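Local coordinates for protein phytase (Debaryomyces castellii, PDB 2GFI) that probably hydrolyses phytate (inositol hexakisphosphate) to release phosphate, acting as a 3-phytase of the histidine acid phosphatase family, at residues L66-G71 with L328-D333. Numbering follows the deposited sequence.
Sequences LFSRHG and LSFTHD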
loop_
_atom_site.group_PDB
_atom_site.type_symbol
_atom_site.label_atom_id
_atom_site.label_comp_id
_atom_site.label_asym_id
_atom_site.label_seq_id
_atom_site.Cartn_x
_atom_site.Cartn_y
_atom_site.Cartn_z
ATOM N N LEU A 66 12.293 -10.765 25.623
ATOM C CA LEU A 66 10.979 -10.534 25.150
ATOM C C LEU A 66 10.001 -10.588 26.337
ATOM O O LEU A 66 9.984 -11.545 27.128
ATOM C CB LEU A 66 10.615 -11.596 24.122
ATOM C CG LEU A 66 9.133 -11.577 23.728
ATOM C CD1 LEU A 66 8.736 -10.230 23.049
ATOM C CD2 LEU A 66 8.795 -12.780 22.836
ATOM N N PHE A 67 9.197 -9.542 26.446
ATOM C CA PHE A 67 8.087 -9.518 27.339
ATOM C C PHE A 67 6.862 -9.322 26.499
ATOM O O PHE A 67 6.630 -8.262 25.938
ATOM C CB PHE A 67 8.251 -8.420 28.388
ATOM C CG PHE A 67 9.475 -8.610 29.238
ATOM C CD1 PHE A 67 9.416 -9.384 30.397
ATOM C CD2 PHE A 67 10.710 -8.046 28.854
ATOM C CE1 PHE A 67 10.561 -9.564 31.194
ATOM C CE2 PHE A 67 11.873 -8.230 29.629
ATOM C CZ PHE A 67 11.792 -8.997 30.807
ATOM N N SER A 68 6.095 -10.389 26.388
ATOM C CA SER A 68 5.015 -10.460 25.446
ATOM C C SER A 68 3.661 -10.584 26.167
ATOM O O SER A 68 3.547 -11.289 27.186
ATOM C CB SER A 68 5.245 -11.637 24.530
ATOM O OG SER A 68 4.141 -11.798 23.687
ATOM N N ARG A 69 2.666 -9.856 25.670
ATOM C CA ARG A 69 1.281 -10.033 26.075
ATOM C C ARG A 69 0.788 -11.306 25.378
ATOM O O ARG A 69 1.429 -11.791 24.425
ATOM C CB ARG A 69 0.468 -8.837 25.597
ATOM C CG ARG A 69 -0.902 -8.778 26.129
ATOM C CD ARG A 69 -1.738 -7.705 25.507
ATOM N NE ARG A 69 -3.090 -7.740 26.033
ATOM C CZ ARG A 69 -4.038 -6.890 25.695
ATOM N NH1 ARG A 69 -3.794 -5.929 24.821
ATOM N NH2 ARG A 69 -5.241 -6.995 26.229
ATOM N N HIS A 70 -0.320 -11.870 25.850
ATOM C CA HIS A 70 -1.000 -12.905 25.077
ATOM C C HIS A 70 -1.400 -12.277 23.736
ATOM O O HIS A 70 -1.479 -11.027 23.635
ATOM C CB HIS A 70 -2.246 -13.395 25.806
ATOM C CG HIS A 70 -3.194 -12.294 26.190
ATOM N ND1 HIS A 70 -4.053 -11.690 25.290
ATOM C CD2 HIS A 70 -3.410 -11.690 27.382
ATOM C CE1 HIS A 70 -4.739 -10.746 25.907
ATOM N NE2 HIS A 70 -4.392 -10.747 27.189
ATOM N N GLY A 71 -1.669 -13.099 22.714
ATOM C CA GLY A 71 -2.196 -12.547 21.455
ATOM C C GLY A 71 -3.676 -12.161 21.557
ATOM O O GLY A 71 -4.283 -12.283 22.629
ATOM N N LEU A 328 12.257 -15.214 27.086
ATOM C CA LEU A 328 10.920 -15.183 26.540
ATOM C C LEU A 328 9.912 -15.259 27.681
ATOM O O LEU A 328 9.726 -16.316 28.301
ATOM C CB LEU A 328 10.712 -16.354 25.577
ATOM C CG LEU A 328 11.773 -16.547 24.493
ATOM C CD1 LEU A 328 11.533 -17.843 23.745
ATOM C CD2 LEU A 328 11.785 -15.348 23.513
ATOM N N SER A 329 9.250 -14.125 27.931
ATOM C CA SER A 329 8.300 -13.980 29.030
ATOM C C SER A 329 6.981 -13.495 28.466
ATOM O O SER A 329 6.936 -12.549 27.678
ATOM C CB SER A 329 8.782 -12.946 30.061
ATOM O OG SER A 329 10.018 -13.332 30.597
ATOM N N PHE A 330 5.913 -14.116 28.953
ATOM C CA PHE A 330 4.564 -13.936 28.466
ATOM C C PHE A 330 3.673 -13.656 29.648
ATOM O O PHE A 330 3.692 -14.395 30.614
ATOM C CB PHE A 330 4.119 -15.199 27.750
ATOM C CG PHE A 330 4.889 -15.459 26.524
ATOM C CD1 PHE A 330 4.458 -14.951 25.306
ATOM C CD2 PHE A 330 6.092 -16.163 26.584
ATOM C CE1 PHE A 330 5.192 -15.159 24.175
ATOM C CE2 PHE A 330 6.836 -16.374 25.459
ATOM C CZ PHE A 330 6.387 -15.868 24.243
ATOM N N THR A 331 2.890 -12.585 29.559
ATOM C CA THR A 331 2.076 -12.152 30.664
ATOM C C THR A 331 0.954 -11.245 30.121
ATOM O O THR A 331 0.649 -11.331 28.947
ATOM C CB THR A 331 2.964 -11.498 31.743
ATOM O OG1 THR A 331 2.168 -11.185 32.901
ATOM C CG2 THR A 331 3.534 -10.158 31.272
ATOM N N HIS A 332 0.314 -10.425 30.952
ATOM C CA HIS A 332 -0.835 -9.646 30.520
ATOM C C HIS A 332 -0.425 -8.217 30.179
ATOM O O HIS A 332 0.676 -7.789 30.484
ATOM C CB HIS A 332 -1.890 -9.589 31.637
ATOM C CG HIS A 332 -2.505 -10.912 31.959
ATOM N ND1 HIS A 332 -1.945 -11.787 32.868
ATOM C CD2 HIS A 332 -3.644 -11.499 31.519
ATOM C CE1 HIS A 332 -2.713 -12.861 32.970
ATOM N NE2 HIS A 332 -3.742 -12.717 32.154
ATOM N N ASP A 333 -1.325 -7.468 29.563
ATOM C CA ASP A 333 -1.058 -6.073 29.279
ATOM C C ASP A 333 -0.738 -5.314 30.557
ATOM O O ASP A 333 0.202 -4.488 30.599
ATOM C CB ASP A 333 -2.230 -5.422 28.526
ATOM C CG ASP A 333 -3.580 -5.649 29.191
ATOM O OD1 ASP A 333 -3.697 -6.377 30.212
ATOM O OD2 ASP A 333 -4.617 -5.131 28.739
HETATM O O HOH W 1 11.758 -12.212 29.228
HETATM O O HOH W 2 -3.554 -8.739 28.836
#
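L328 sets its CD2 methyl 4.0 Å from L66 CB; branched apolar side chains suit this buried face, where L66 and F330 also meet helix 166-180. S329 faces the other way: its N-H bonds to L66 O and its carbonyl takes the N-H of S68, while CB lies against F67 CD1 (3.6 Å). A small side chain leaves room there for the F67 ring, and S329 OG bonds to Y443 OH. Back on the first face, F330 brings CD1 and CE1 obliquely against S68 CB, both at 3.5 Å; a small serine suits this spot beside the ring. T331 N donates to S68 O at 2.8 Å, but T331 O receives a weak bond from H70 N. H332, the N-cap of helix 333-343, meets H70 CD2 with its own CD2. R69, with CG anti to the backbone N (chi1 -170°) and an extended chain, carries its guanidinium alongside D333, whose carboxylate stacks on it, planes 16° apart, with OD2 3.2 Å from NH2 in a salt bridge of charge alone; R69 NH1 bonds to G39 O. An alanine in place of R69 would probably leave the D333 carboxylate without this positive charge and one water, shared by R69 NE, D333 N and, weakly, H70 NE2, less firmly held. Parallel central strands delivering the predicted nucleophile H70 and proton donor D333 from their C-terminal ends are the hallmark of the histidine acid phosphatase active site, with its RHG and HD motifs.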